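Local coordinates for protein cytochrome c class I (Sideroxydans lithotrophicus, PDB 4XXL) that probably carries electrons on a covalently attached heme c, acting as a class I cytochrome electron shuttle in lithoautotrophic growth, at residues K45-D50 and D54-K59; E63-K68 and A73-H78; E83-P88 and E93-I98. All coordinates share one frame; numbering follows the deposited sequence.

Overall arrangement
Three contacts, in series along the chain, build up a class I cytochrome c fold around one heme c. Contact 1 (45-50 with 54-59) holds one covalent thioether and the first axial histidine. Contact 2 (63-68 with 73-78) lies about 15 Å from it, centre to centre; the two share helix 58-65. Contact 3 is the small antiparallel hairpin of strands 84-86 and 92-94 and brings the second axial histidine, its centre about 14 Å from contact 1 and 16 Å from contact 2. Helix 71-81 leads directly into strand 84-86. His47 and His95 thus meet at the iron from separate parts of the chain, while contacts 2 and 3 each bind a propionate.

Contact 1: residues K45-D50 and D54-K59; sequences KCHGVD and DGPSYK. With HEC (heme c), chain B.
The second cysteine and the histidine of the CXXCH heme-attachment motif, Cys46 and His47, lie against Gly55 and Pro56 of the loop that follows. Cys46 SG is joined covalently to heme CAC at 1.8 Å. His47 NE2 binds the heme iron, FE, at 2.0 Å. The far nitrogen of the same imidazole, ND1, donates to Pro56 O at 2.7 Å; the bond is almost straight (175°) and the acceptor lies in the ring plane, which fixes the rotation of the ring about the iron bond. Such a bond would be expected to make the imidazole a stronger electron donor to the metal. Gly55, having no side chain, lets the backbone pass close to that ring while its N donates to Cys46 O at 2.8 Å. With chi1 at -71°, CG beside its own backbone N, Tyr58 puts its ring in an offset stack with His47, centroids 4.7 Å apart and planes at 19°; His47 CB also rests over the tyrosine face as a CH-pi contact. Beyond the rings, Tyr58 N donates to Gly48 O and Lys59 N to Val49 O, while one water joins Gly48 N to Gly55 O. Ser57 N-caps helix 58-65 through Lys60 N, and Tyr58 leans on Cys43 and Phe44 of helix 43-46 and on Ile114 of helix 104-115, where Val49 touches Trp113 of the same helix.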
loop_
_atom_site.group_PDB
_atom_site.type_symbol
_atom_site.label_atom_id
_atom_site.label_comp_id
_atom_site.label_asym_id
_atom_site.label_seq_id
_atom_site.Cartn_x
_atom_site.Cartn_y
_atom_site.Cartn_z
ATOM N N LYS A 45 -3.898 -4.198 9.236
ATOM C CA LYS A 45 -3.312 -4.713 10.493
ATOM C C LYS A 45 -1.984 -4.022 10.793
ATOM O O LYS A 45 -1.603 -3.891 11.950
ATOM C CB LYS A 45 -3.107 -6.220 10.409
ATOM C CG LYS A 45 -4.364 -7.007 10.155
ATOM C CD LYS A 45 -5.418 -6.721 11.211
ATOM C CE LYS A 45 -6.472 -7.802 11.334
ATOM N NZ LYS A 45 -6.950 -8.305 10.041
ATOM N N CYS A 46 -1.303 -3.586 9.752
ATOM C CA CYS A 46 -0.038 -2.916 9.938
ATOM C C CYS A 46 -0.004 -1.424 9.556
ATOM O O CYS A 46 0.964 -0.756 9.851
ATOM C CB CYS A 46 0.983 -3.648 9.128
ATOM S SG CYS A 46 1.363 -5.329 9.718
ATOM N N HIS A 47 -0.979 -0.970 8.755
ATOM C CA HIS A 47 -0.989 0.401 8.209
ATOM C C HIS A 47 -2.259 1.086 8.630
ATOM O O HIS A 47 -3.321 0.464 8.589
ATOM C CB HIS A 47 -0.892 0.390 6.678
ATOM C CG HIS A 47 0.404 -0.171 6.130
ATOM N ND1 HIS A 47 1.544 0.591 6.016
ATOM C CD2 HIS A 47 0.709 -1.382 5.596
ATOM C CE1 HIS A 47 2.469 -0.122 5.390
ATOM N NE2 HIS A 47 2.012 -1.354 5.186
ATOM N N GLY A 48 -2.146 2.329 9.056
ATOM C CA GLY A 48 -3.326 3.188 9.104
ATOM C C GLY A 48 -3.317 4.221 8.041
ATOM O O GLY A 48 -2.284 4.448 7.412
ATOM N N VAL A 49 -4.465 4.859 7.813
ATOM C CA VAL A 49 -4.503 6.029 6.964
ATOM C C VAL A 49 -3.602 7.138 7.507
ATOM O O VAL A 49 -2.788 7.697 6.780
ATOM C CB VAL A 49 -5.939 6.435 6.677
ATOM C CG1 VAL A 49 -6.022 7.780 6.000
ATOM C CG2 VAL A 49 -6.527 5.389 5.765
ATOM N N ASP A 50 -3.828 7.535 8.761
ATOM C CA ASP A 50 -3.070 8.651 9.357
ATOM C C ASP A 50 -2.180 8.202 10.505
ATOM O O ASP A 50 -1.182 8.844 10.795
ATOM C CB ASP A 50 -4.042 9.724 9.868
ATOM C CG ASP A 50 -3.322 10.995 10.401
ATOM O OD1 ASP A 50 -2.303 11.428 9.813
ATOM O OD2 ASP A 50 -3.802 11.577 11.407
ATOM N N ASP A 54 2.887 -0.833 12.600
ATOM C CA ASP A 54 4.087 -1.613 12.215
ATOM C C ASP A 54 4.694 -1.035 10.915
ATOM O O ASP A 54 5.921 -0.851 10.746
ATOM C CB ASP A 54 3.732 -3.105 12.044
ATOM C CG ASP A 54 2.853 -3.682 13.193
ATOM O OD1 ASP A 54 1.624 -3.357 13.279
ATOM O OD2 ASP A 54 3.395 -4.547 13.940
ATOM N N GLY A 55 3.787 -0.651 10.011
ATOM C CA GLY A 55 4.122 -0.053 8.746
ATOM C C GLY A 55 3.794 1.454 8.722
ATOM O O GLY A 55 3.140 1.979 9.623
ATOM N N PRO A 56 4.345 2.212 7.780
ATOM C CA PRO A 56 4.083 3.687 7.688
ATOM C C PRO A 56 2.621 3.982 7.414
ATOM O O PRO A 56 1.901 3.150 6.787
ATOM C CB PRO A 56 4.935 4.138 6.519
ATOM C CG PRO A 56 5.068 2.883 5.709
ATOM C CD PRO A 56 5.207 1.767 6.688
ATOM N N SER A 57 2.162 5.125 7.885
ATOM C CA SER A 57 0.816 5.539 7.509
ATOM C C SER A 57 0.722 5.718 6.006
ATOM O O SER A 57 1.666 6.079 5.308
ATOM C CB SER A 57 0.322 6.781 8.255
ATOM O OG SER A 57 0.969 7.929 7.727
ATOM N N TYR A 58 -0.489 5.561 5.488
ATOM C CA TYR A 58 -0.591 5.720 4.062
ATOM C C TYR A 58 -0.479 7.174 3.678
ATOM O O TYR A 58 -0.090 7.464 2.577
ATOM C CB TYR A 58 -1.850 5.087 3.500
ATOM C CG TYR A 58 -1.810 3.564 3.528
ATOM C CD1 TYR A 58 -0.631 2.875 3.295
ATOM C CD2 TYR A 58 -2.971 2.811 3.677
ATOM C CE1 TYR A 58 -0.629 1.463 3.245
ATOM C CE2 TYR A 58 -2.967 1.432 3.636
ATOM C CZ TYR A 58 -1.807 0.753 3.409
ATOM O OH TYR A 58 -1.814 -0.612 3.350
ATOM N N LYS A 59 -0.831 8.086 4.590
ATOM C CA LYS A 59 -0.593 9.524 4.393
ATOM C C LYS A 59 0.873 9.776 4.178
ATOM O O LYS A 59 1.234 10.481 3.215
ATOM C CB LYS A 59 -1.133 10.324 5.577
ATOM C CG LYS A 59 -0.830 11.835 5.459
ATOM C CD LYS A 59 -1.381 12.648 6.635
ATOM C CE LYS A 59 -0.859 14.082 6.505
ATOM N NZ LYS A 59 -1.937 15.049 6.831
HETATM FE FE HEC B . 2.929 -2.684 4.020
HETATM C CHA HEC B . 5.625 -0.542 3.528
HETATM C CHB HEC B . 1.240 -1.186 1.409
HETATM C CHC HEC B . 0.502 -5.134 4.192
HETATM C CHD HEC B . 4.247 -3.743 6.935
HETATM N NA HEC B . 3.404 -1.180 2.693
HETATM C C1A HEC B . 4.502 -0.398 2.725
HETATM C C2A HEC B . 4.328 0.609 1.741
HETATM C C3A HEC B . 3.087 0.419 1.182
HETATM C C4A HEC B . 2.496 -0.719 1.796
HETATM C CMA HEC B . 2.402 1.246 0.138
HETATM C CAA HEC B . 5.377 1.679 1.440
HETATM C CBA HEC B . 6.350 1.146 0.414
HETATM C CGA HEC B . 7.366 2.171 -0.064
HETATM O O1A HEC B . 7.556 3.205 0.591
HETATM O O2A HEC B . 7.909 2.002 -1.207
HETATM N NB HEC B . 1.212 -3.086 3.027
HETATM C C1B HEC B . 0.699 -2.348 1.983
HETATM C C2B HEC B . -0.512 -2.955 1.532
HETATM C C3B HEC B . -0.749 -4.059 2.259
HETATM C C4B HEC B . 0.352 -4.171 3.207
HETATM C CMB HEC B . -1.344 -2.437 0.394
HETATM C CAB HEC B . -1.792 -5.097 2.121
HETATM C CBB HEC B . -1.682 -5.738 0.866
HETATM N NC HEC B . 2.453 -4.170 5.389
HETATM C C1C HEC B . 1.432 -5.043 5.188
HETATM C C2C HEC B . 1.408 -5.819 6.364
HETATM C C3C HEC B . 2.398 -5.417 7.240
HETATM C C4C HEC B . 3.078 -4.377 6.538
HETATM C CMC HEC B . 0.363 -6.844 6.604
HETATM C CAC HEC B . 2.682 -5.961 8.632
HETATM C CBC HEC B . 2.883 -7.337 8.796
HETATM N ND HEC B . 4.587 -2.283 4.958
HETATM C C1D HEC B . 4.970 -2.785 6.184
HETATM C C2D HEC B . 6.295 -2.258 6.598
HETATM C C3D HEC B . 6.640 -1.397 5.651
HETATM C C4D HEC B . 5.566 -1.370 4.640
HETATM C CMD HEC B . 7.019 -2.613 7.839
HETATM C CAD HEC B . 7.903 -0.518 5.613
HETATM C CBD HEC B . 9.023 -1.219 4.902
HETATM C CGD HEC B . 10.342 -0.442 4.813
HETATM O O1D HEC B . 10.407 0.821 4.920
HETATM O O2D HEC B . 11.381 -1.103 4.548
HETATM O O HOH W 1 0.436 3.002 9.735
HETATM O O HOH W 2 0.609 10.222 8.991
#

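Contact 2: residues E63-K68 and A73-H78; sequences EKYRGK and AKLIHH. With HEC (heme c), chain B.
With chi1 at -81°, CG beside the backbone N, Tyr65 swings its ring away from the end of helix 58-65 toward helix 71-81, where Leu75, in the same rotamer (chi1 -70°), sends CD2 to meet it. The methyl sits over one face of the phenol, with CD2 3.7 Å from Tyr65 CE2, a CH-pi contact: a branched aliphatic side chain can set one methyl against a flat ring. The Lys74 side chain runs at about a right angle to that of Tyr65 and touches it with CB, 4.1 Å from Tyr65 CE1; its ammonium turns off to a salt bridge with Asp70. Held in this way, the phenol presents its polar end to the heme: Tyr65 OH donates to propionate oxygen O2A at 2.6 Å. The fully extended chain of Lys64 carries NZ to the other oxygen, O1A, at 2.7 Å, so one carboxylate is gripped by two donors, and the lysine charge probably stabilises its anionic form. His78 turns its CE1 corner to the heme, 3.3 Å from C1A, while propionate carbon CBA lies over its ring centre. Leu115 of helix 104-115 touches both Tyr65 and Leu75. A propionate held by side-chain donors is a feature of class I cytochrome c heme pockets.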
loop_
_atom_site.group_PDB
_atom_site.type_symbol
_atom_site.label_atom_id
_atom_site.label_comp_id
_atom_site.label_asym_id
_atom_site.label_seq_id
_atom_site.Cartn_x
_atom_site.Cartn_y
_atom_site.Cartn_z
ATOM N N GLU A 63 2.763 11.051 0.841
ATOM C CA GLU A 63 3.720 12.220 0.862
ATOM C C GLU A 63 5.061 11.834 0.223
ATOM O O GLU A 63 5.678 12.596 -0.565
ATOM C CB GLU A 63 3.913 12.745 2.270
ATOM C CG GLU A 63 2.712 13.442 2.848
ATOM C CD GLU A 63 2.742 13.628 4.373
ATOM O OE1 GLU A 63 3.508 12.963 5.135
ATOM O OE2 GLU A 63 1.921 14.459 4.830
ATOM N N LYS A 64 5.581 10.653 0.551
ATOM C CA LYS A 64 6.842 10.216 0.010
ATOM C C LYS A 64 6.825 10.125 -1.497
ATOM O O LYS A 64 7.751 10.508 -2.155
ATOM C CB LYS A 64 7.163 8.837 0.582
ATOM C CG LYS A 64 8.232 8.121 -0.189
ATOM C CD LYS A 64 8.686 6.833 0.531
ATOM C CE LYS A 64 9.559 5.997 -0.377
ATOM N NZ LYS A 64 9.842 4.621 0.120
ATOM N N TYR A 65 5.688 9.714 -2.041
ATOM C CA TYR A 65 5.636 9.486 -3.464
ATOM C C TYR A 65 4.988 10.640 -4.250
ATOM O O TYR A 65 4.938 10.561 -5.474
ATOM C CB TYR A 65 4.817 8.201 -3.778
ATOM C CG TYR A 65 5.697 6.981 -3.584
ATOM C CD1 TYR A 65 6.498 6.540 -4.630
ATOM C CD2 TYR A 65 5.780 6.306 -2.370
ATOM C CE1 TYR A 65 7.362 5.467 -4.462
ATOM C CE2 TYR A 65 6.643 5.223 -2.201
ATOM C CZ TYR A 65 7.430 4.806 -3.248
ATOM O OH TYR A 65 8.280 3.721 -3.081
ATOM N N ARG A 66 4.617 11.714 -3.578
ATOM C CA ARG A 66 3.869 12.802 -4.237
ATOM C C ARG A 66 4.693 13.317 -5.401
ATOM O O ARG A 66 5.898 13.662 -5.236
ATOM C CB ARG A 66 3.567 13.928 -3.225
ATOM C CG ARG A 66 2.554 14.945 -3.766
ATOM C CD ARG A 66 2.071 15.883 -2.706
ATOM N NE ARG A 66 3.174 16.674 -2.206
ATOM C CZ ARG A 66 3.089 17.413 -1.095
ATOM N NH1 ARG A 66 1.962 17.507 -0.452
ATOM N NH2 ARG A 66 4.126 18.119 -0.710
ATOM N N GLY A 67 4.055 13.413 -6.563
ATOM C CA GLY A 67 4.656 13.897 -7.813
ATOM C C GLY A 67 5.469 12.918 -8.600
ATOM O O GLY A 67 5.799 13.187 -9.746
ATOM N N LYS A 68 5.913 11.798 -7.993
ATOM C CA LYS A 68 6.763 10.908 -8.724
ATOM C C LYS A 68 6.076 10.319 -9.948
ATOM O O LYS A 68 4.998 9.717 -9.841
ATOM C CB LYS A 68 7.288 9.763 -7.843
ATOM C CG LYS A 68 8.199 10.229 -6.716
ATOM C CD LYS A 68 8.943 9.084 -6.030
ATOM C CE LYS A 68 9.770 9.621 -4.866
ATOM N NZ LYS A 68 10.843 10.538 -5.368
ATOM N N ALA A 73 3.418 2.618 -10.671
ATOM C CA ALA A 73 4.100 1.386 -11.051
ATOM C C ALA A 73 4.972 0.883 -9.870
ATOM O O ALA A 73 5.088 -0.328 -9.608
ATOM C CB ALA A 73 4.968 1.601 -12.265
ATOM N N LYS A 74 5.617 1.840 -9.168
ATOM C CA LYS A 74 6.488 1.455 -8.051
ATOM C C LYS A 74 5.730 0.771 -6.923
ATOM O O LYS A 74 6.272 -0.183 -6.334
ATOM C CB LYS A 74 7.244 2.621 -7.440
ATOM C CG LYS A 74 8.415 3.123 -8.265
ATOM C CD LYS A 74 9.751 2.558 -7.797
ATOM C CE LYS A 74 10.837 3.639 -7.754
ATOM N NZ LYS A 74 11.522 3.837 -9.066
ATOM N N LEU A 75 4.547 1.294 -6.602
ATOM C CA LEU A 75 3.778 0.682 -5.498
ATOM C C LEU A 75 3.083 -0.604 -5.954
ATOM O O LEU A 75 2.945 -1.548 -5.155
ATOM C CB LEU A 75 2.753 1.642 -4.863
ATOM C CG LEU A 75 3.315 2.821 -4.014
ATOM C CD1 LEU A 75 2.224 3.499 -3.227
ATOM C CD2 LEU A 75 4.423 2.340 -3.047
ATOM N N ILE A 76 2.680 -0.666 -7.214
ATOM C CA ILE A 76 2.149 -1.966 -7.738
ATOM C C ILE A 76 3.243 -3.040 -7.618
ATOM O O ILE A 76 2.955 -4.169 -7.160
ATOM C CB ILE A 76 1.619 -1.877 -9.186
ATOM C CG1 ILE A 76 0.363 -1.028 -9.174
ATOM C CG2 ILE A 76 1.396 -3.285 -9.749
ATOM C CD1 ILE A 76 -0.193 -0.666 -10.557
ATOM N N HIS A 77 4.491 -2.664 -7.990
ATOM C CA HIS A 77 5.628 -3.533 -7.799
ATOM C C HIS A 77 5.840 -3.904 -6.345
ATOM O O HIS A 77 5.978 -5.073 -6.002
ATOM C CB HIS A 77 6.894 -2.915 -8.392
ATOM C CG HIS A 77 8.106 -3.706 -8.106
ATOM N ND1 HIS A 77 8.472 -4.809 -8.847
ATOM C CD2 HIS A 77 9.023 -3.592 -7.122
ATOM C CE1 HIS A 77 9.582 -5.323 -8.346
ATOM N NE2 HIS A 77 9.936 -4.605 -7.296
ATOM N N HIS A 78 5.791 -2.924 -5.481
ATOM C CA HIS A 78 6.050 -3.177 -4.073
ATOM C C HIS A 78 5.071 -4.188 -3.470
ATOM O O HIS A 78 5.469 -5.001 -2.651
ATOM C CB HIS A 78 5.906 -1.878 -3.280
ATOM C CG HIS A 78 6.001 -2.077 -1.804
ATOM N ND1 HIS A 78 4.913 -2.165 -0.972
ATOM C CD2 HIS A 78 7.091 -2.266 -1.022
ATOM C CE1 HIS A 78 5.331 -2.391 0.252
ATOM N NE2 HIS A 78 6.641 -2.402 0.255
HETATM FE FE HEC B . 2.929 -2.684 4.020
HETATM C CHA HEC B . 5.625 -0.542 3.528
HETATM C CHB HEC B . 1.240 -1.186 1.409
HETATM C CHC HEC B . 0.502 -5.134 4.192
HETATM C CHD HEC B . 4.247 -3.743 6.935
HETATM N NA HEC B . 3.404 -1.180 2.693
HETATM C C1A HEC B . 4.502 -0.398 2.725
HETATM C C2A HEC B . 4.328 0.609 1.741
HETATM C C3A HEC B . 3.087 0.419 1.182
HETATM C C4A HEC B . 2.496 -0.719 1.796
HETATM C CMA HEC B . 2.402 1.246 0.138
HETATM C CAA HEC B . 5.377 1.679 1.440
HETATM C CBA HEC B . 6.350 1.146 0.414
HETATM C CGA HEC B . 7.366 2.171 -0.064
HETATM O O1A HEC B . 7.556 3.205 0.591
HETATM O O2A HEC B . 7.909 2.002 -1.207
HETATM N NB HEC B . 1.212 -3.086 3.027
HETATM C C1B HEC B . 0.699 -2.348 1.983
HETATM C C2B HEC B . -0.512 -2.955 1.532
HETATM C C3B HEC B . -0.749 -4.059 2.259
HETATM C C4B HEC B . 0.352 -4.171 3.207
HETATM C CMB HEC B . -1.344 -2.437 0.394
HETATM C CAB HEC B . -1.792 -5.097 2.121
HETATM C CBB HEC B . -1.682 -5.738 0.866
HETATM N NC HEC B . 2.453 -4.170 5.389
HETATM C C1C HEC B . 1.432 -5.043 5.188
HETATM C C2C HEC B . 1.408 -5.819 6.364
HETATM C C3C HEC B . 2.398 -5.417 7.240
HETATM C C4C HEC B . 3.078 -4.377 6.538
HETATM C CMC HEC B . 0.363 -6.844 6.604
HETATM C CAC HEC B . 2.682 -5.961 8.632
HETATM C CBC HEC B . 2.883 -7.337 8.796
HETATM N ND HEC B . 4.587 -2.283 4.958
HETATM C C1D HEC B . 4.970 -2.785 6.184
HETATM C C2D HEC B . 6.295 -2.258 6.598
HETATM C C3D HEC B . 6.640 -1.397 5.651
HETATM C C4D HEC B . 5.566 -1.370 4.640
HETATM C CMD HEC B . 7.019 -2.613 7.839
HETATM C CAD HEC B . 7.903 -0.518 5.613
HETATM C CBD HEC B . 9.023 -1.219 4.902
HETATM C CGD HEC B . 10.342 -0.442 4.813
HETATM O O1D HEC B . 10.407 0.821 4.920
HETATM O O2D HEC B . 11.381 -1.103 4.548
#

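Contact 3: residues E83-P88 and E93-I98; sequences EKAKFP and EEHKNI. With HEC (heme c), chain B.
Phe87 and Glu93 cross at about a right angle, and the glutamate carboxylate lies over one face of the aromatic ring, toward its rim, with the two planes 29° apart. Glu93 CG approaches Phe87 CE1 to 3.6 Å, so the aliphatic part of the side chain does much of the touching, while OE2 finds a hydrogen-bond partner in His91. On the opposite face of the phenyl ring the heme methyl CMD sits over the centre, 4.0 Å from Phe87 CG: an apolar aromatic residue is sandwiched between the heme methyl and Glu93. Three backbone bonds hold the strands in register. Ala85 and Glu93 form an antiparallel hydrogen-bonded pair, Ala85 N to Glu93 O at 2.8 Å with the return bond from Glu93 N, and His95 N donates to Glu83 O at 2.8 Å. Alanine suits position 85 because its small CB fits beside the edge of the His95 ring, 4.0 Å from His95 CB. His95 places CG opposite its backbone N (chi1 -168°) and thereby points the imidazole at the heme, NE2 binding the iron at 2.0 Å. Its other nitrogen, ND1, donates to a lone pair of Lys96 O at 2.9 Å, the oxygen lying 20° out of the imidazole plane, which restrains the ring's rotation. The strand also grips the cofactor through its main chain: Lys86 N donates to propionate O2D at 2.9 Å. With His47 on the other face of the heme, the iron has two imidazole ligands and is six-coordinate, a state consistent with electron transfer rather than with binding an exogenous ligand.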
loop_
_atom_site.group_PDB
_atom_site.type_symbol
_atom_site.label_atom_id
_atom_site.label_comp_id
_atom_site.label_asym_id
_atom_site.label_seq_id
_atom_site.Cartn_x
_atom_site.Cartn_y
_atom_site.Cartn_z
ATOM N N GLU A 83 9.428 -8.093 -1.495
ATOM C CA GLU A 83 10.786 -7.698 -1.183
ATOM C C GLU A 83 10.867 -7.371 0.288
ATOM O O GLU A 83 9.845 -7.266 0.997
ATOM C CB GLU A 83 11.180 -6.510 -2.044
ATOM C CG GLU A 83 11.305 -6.897 -3.516
ATOM C CD GLU A 83 11.559 -5.729 -4.478
ATOM O OE1 GLU A 83 11.343 -4.550 -4.111
ATOM O OE2 GLU A 83 11.949 -6.010 -5.637
ATOM N N LYS A 84 12.103 -7.227 0.769
ATOM C CA LYS A 84 12.329 -6.974 2.194
ATOM C C LYS A 84 11.623 -5.708 2.692
ATOM O O LYS A 84 11.518 -4.662 2.024
ATOM C CB LYS A 84 13.832 -6.961 2.537
ATOM C CG LYS A 84 14.464 -8.344 2.361
ATOM C CD LYS A 84 14.222 -9.283 3.558
ATOM C CE LYS A 84 15.379 -9.218 4.563
ATOM N NZ LYS A 84 15.425 -10.316 5.579
ATOM N N ALA A 85 11.111 -5.836 3.898
ATOM C CA ALA A 85 10.402 -4.761 4.577
ATOM C C ALA A 85 11.075 -4.682 5.923
ATOM O O ALA A 85 11.243 -5.708 6.611
ATOM C CB ALA A 85 8.899 -5.048 4.708
ATOM N N LYS A 86 11.599 -3.480 6.221
ATOM C CA LYS A 86 12.294 -3.267 7.481
ATOM C C LYS A 86 11.297 -2.735 8.480
ATOM O O LYS A 86 10.604 -1.738 8.263
ATOM C CB LYS A 86 13.455 -2.304 7.306
ATOM C CG LYS A 86 14.029 -1.818 8.616
ATOM C CD LYS A 86 14.672 -2.941 9.387
ATOM C CE LYS A 86 16.087 -2.556 9.794
ATOM N NZ LYS A 86 16.999 -2.682 8.620
ATOM N N PHE A 87 11.212 -3.435 9.633
ATOM C CA PHE A 87 10.253 -3.056 10.683
ATOM C C PHE A 87 10.851 -2.077 11.684
ATOM O O PHE A 87 12.116 -1.997 11.836
ATOM C CB PHE A 87 9.672 -4.293 11.386
ATOM C CG PHE A 87 8.643 -5.063 10.563
ATOM C CD1 PHE A 87 9.012 -5.677 9.392
ATOM C CD2 PHE A 87 7.314 -5.125 10.956
ATOM C CE1 PHE A 87 8.071 -6.366 8.650
ATOM C CE2 PHE A 87 6.363 -5.831 10.194
ATOM C CZ PHE A 87 6.753 -6.394 9.032
ATOM N N PRO A 88 9.980 -1.399 12.476
ATOM C CA PRO A 88 10.470 -0.425 13.410
ATOM C C PRO A 88 11.481 -0.976 14.419
ATOM O O PRO A 88 12.482 -0.278 14.707
ATOM C CB PRO A 88 9.174 0.036 14.102
ATOM C CG PRO A 88 8.182 0.050 12.998
ATOM C CD PRO A 88 8.502 -1.267 12.331
ATOM N N GLU A 93 11.177 -8.673 7.257
ATOM C CA GLU A 93 10.289 -9.750 6.727
ATOM C C GLU A 93 10.121 -9.453 5.243
ATOM O O GLU A 93 10.312 -8.347 4.810
ATOM C CB GLU A 93 8.888 -9.718 7.338
ATOM C CG GLU A 93 8.881 -9.836 8.858
ATOM C CD GLU A 93 7.485 -9.848 9.477
ATOM O OE1 GLU A 93 6.450 -9.926 8.754
ATOM O OE2 GLU A 93 7.424 -9.759 10.751
ATOM N N GLU A 94 9.729 -10.465 4.471
ATOM C CA GLU A 94 9.351 -10.218 3.063
ATOM C C GLU A 94 7.960 -9.555 3.159
ATOM O O GLU A 94 7.093 -10.040 3.930
ATOM C CB GLU A 94 9.274 -11.535 2.268
ATOM C CG GLU A 94 10.552 -12.329 2.074
ATOM C CD GLU A 94 10.350 -13.883 1.981
ATOM O OE1 GLU A 94 10.911 -14.601 2.882
ATOM O OE2 GLU A 94 9.623 -14.397 1.051
ATOM N N HIS A 95 7.718 -8.447 2.429
ATOM C CA HIS A 95 6.421 -7.732 2.515
ATOM C C HIS A 95 5.289 -8.610 1.992
ATOM O O HIS A 95 5.527 -9.419 1.062
ATOM C CB HIS A 95 6.476 -6.389 1.804
ATOM C CG HIS A 95 5.290 -5.467 2.072
ATOM N ND1 HIS A 95 4.104 -5.601 1.403
ATOM C CD2 HIS A 95 5.038 -4.569 3.060
ATOM C CE1 HIS A 95 3.216 -4.746 1.876
ATOM N NE2 HIS A 95 3.767 -4.022 2.846
ATOM N N LYS A 96 4.096 -8.449 2.563
ATOM C CA LYS A 96 2.825 -9.045 2.070
ATOM C C LYS A 96 2.791 -8.926 0.532
ATOM O O LYS A 96 3.072 -7.852 -0.021
ATOM C CB LYS A 96 1.641 -8.327 2.685
ATOM C CG LYS A 96 0.292 -8.832 2.187
ATOM C CD LYS A 96 0.048 -10.203 2.687
ATOM C CE LYS A 96 -1.374 -10.652 2.363
ATOM N NZ LYS A 96 -1.561 -12.043 2.805
ATOM N N ASN A 97 2.562 -10.042 -0.140
ATOM C CA ASN A 97 2.566 -10.085 -1.598
ATOM C C ASN A 97 1.177 -10.497 -2.043
ATOM O O ASN A 97 0.792 -11.652 -1.786
ATOM C CB ASN A 97 3.621 -11.079 -2.059
ATOM C CG ASN A 97 3.726 -11.167 -3.518
ATOM O OD1 ASN A 97 2.868 -10.692 -4.262
ATOM N ND2 ASN A 97 4.758 -11.794 -3.957
ATOM N N ILE A 98 0.466 -9.616 -2.714
ATOM C CA ILE A 98 -0.862 -9.950 -3.179
ATOM C C ILE A 98 -0.906 -10.344 -4.679
ATOM O O ILE A 98 -2.023 -10.433 -5.287
ATOM C CB ILE A 98 -1.911 -8.874 -2.828
ATOM C CG1 ILE A 98 -1.543 -7.553 -3.454
ATOM C CG2 ILE A 98 -2.067 -8.813 -1.291
ATOM C CD1 ILE A 98 -2.602 -6.480 -3.226
HETATM FE FE HEC B . 2.929 -2.684 4.020
HETATM C CHA HEC B . 5.625 -0.542 3.528
HETATM C CHB HEC B . 1.240 -1.186 1.409
HETATM C CHC HEC B . 0.502 -5.134 4.192
HETATM C CHD HEC B . 4.247 -3.743 6.935
HETATM N NA HEC B . 3.404 -1.180 2.693
HETATM C C1A HEC B . 4.502 -0.398 2.725
HETATM C C2A HEC B . 4.328 0.609 1.741
HETATM C C3A HEC B . 3.087 0.419 1.182
HETATM C C4A HEC B . 2.496 -0.719 1.796
HETATM C CMA HEC B . 2.402 1.246 0.138
HETATM C CAA HEC B . 5.377 1.679 1.440
HETATM C CBA HEC B . 6.350 1.146 0.414
HETATM C CGA HEC B . 7.366 2.171 -0.064
HETATM O O1A HEC B . 7.556 3.205 0.591
HETATM O O2A HEC B . 7.909 2.002 -1.207
HETATM N NB HEC B . 1.212 -3.086 3.027
HETATM C C1B HEC B . 0.699 -2.348 1.983
HETATM C C2B HEC B . -0.512 -2.955 1.532
HETATM C C3B HEC B . -0.749 -4.059 2.259
HETATM C C4B HEC B . 0.352 -4.171 3.207
HETATM C CMB HEC B . -1.344 -2.437 0.394
HETATM C CAB HEC B . -1.792 -5.097 2.121
HETATM C CBB HEC B . -1.682 -5.738 0.866
HETATM N NC HEC B . 2.453 -4.170 5.389
HETATM C C1C HEC B . 1.432 -5.043 5.188
HETATM C C2C HEC B . 1.408 -5.819 6.364
HETATM C C3C HEC B . 2.398 -5.417 7.240
HETATM C C4C HEC B . 3.078 -4.377 6.538
HETATM C CMC HEC B . 0.363 -6.844 6.604
HETATM C CAC HEC B . 2.682 -5.961 8.632
HETATM C CBC HEC B . 2.883 -7.337 8.796
HETATM N ND HEC B . 4.587 -2.283 4.958
HETATM C C1D HEC B . 4.970 -2.785 6.184
HETATM C C2D HEC B . 6.295 -2.258 6.598
HETATM C C3D HEC B . 6.640 -1.397 5.651
HETATM C C4D HEC B . 5.566 -1.370 4.640
HETATM C CMD HEC B . 7.019 -2.613 7.839
HETATM C CAD HEC B . 7.903 -0.518 5.613
HETATM C CBD HEC B . 9.023 -1.219 4.902
HETATM C CGD HEC B . 10.342 -0.442 4.813
HETATM O O1D HEC B . 10.407 0.821 4.920
HETATM O O2D HEC B . 11.381 -1.103 4.548
#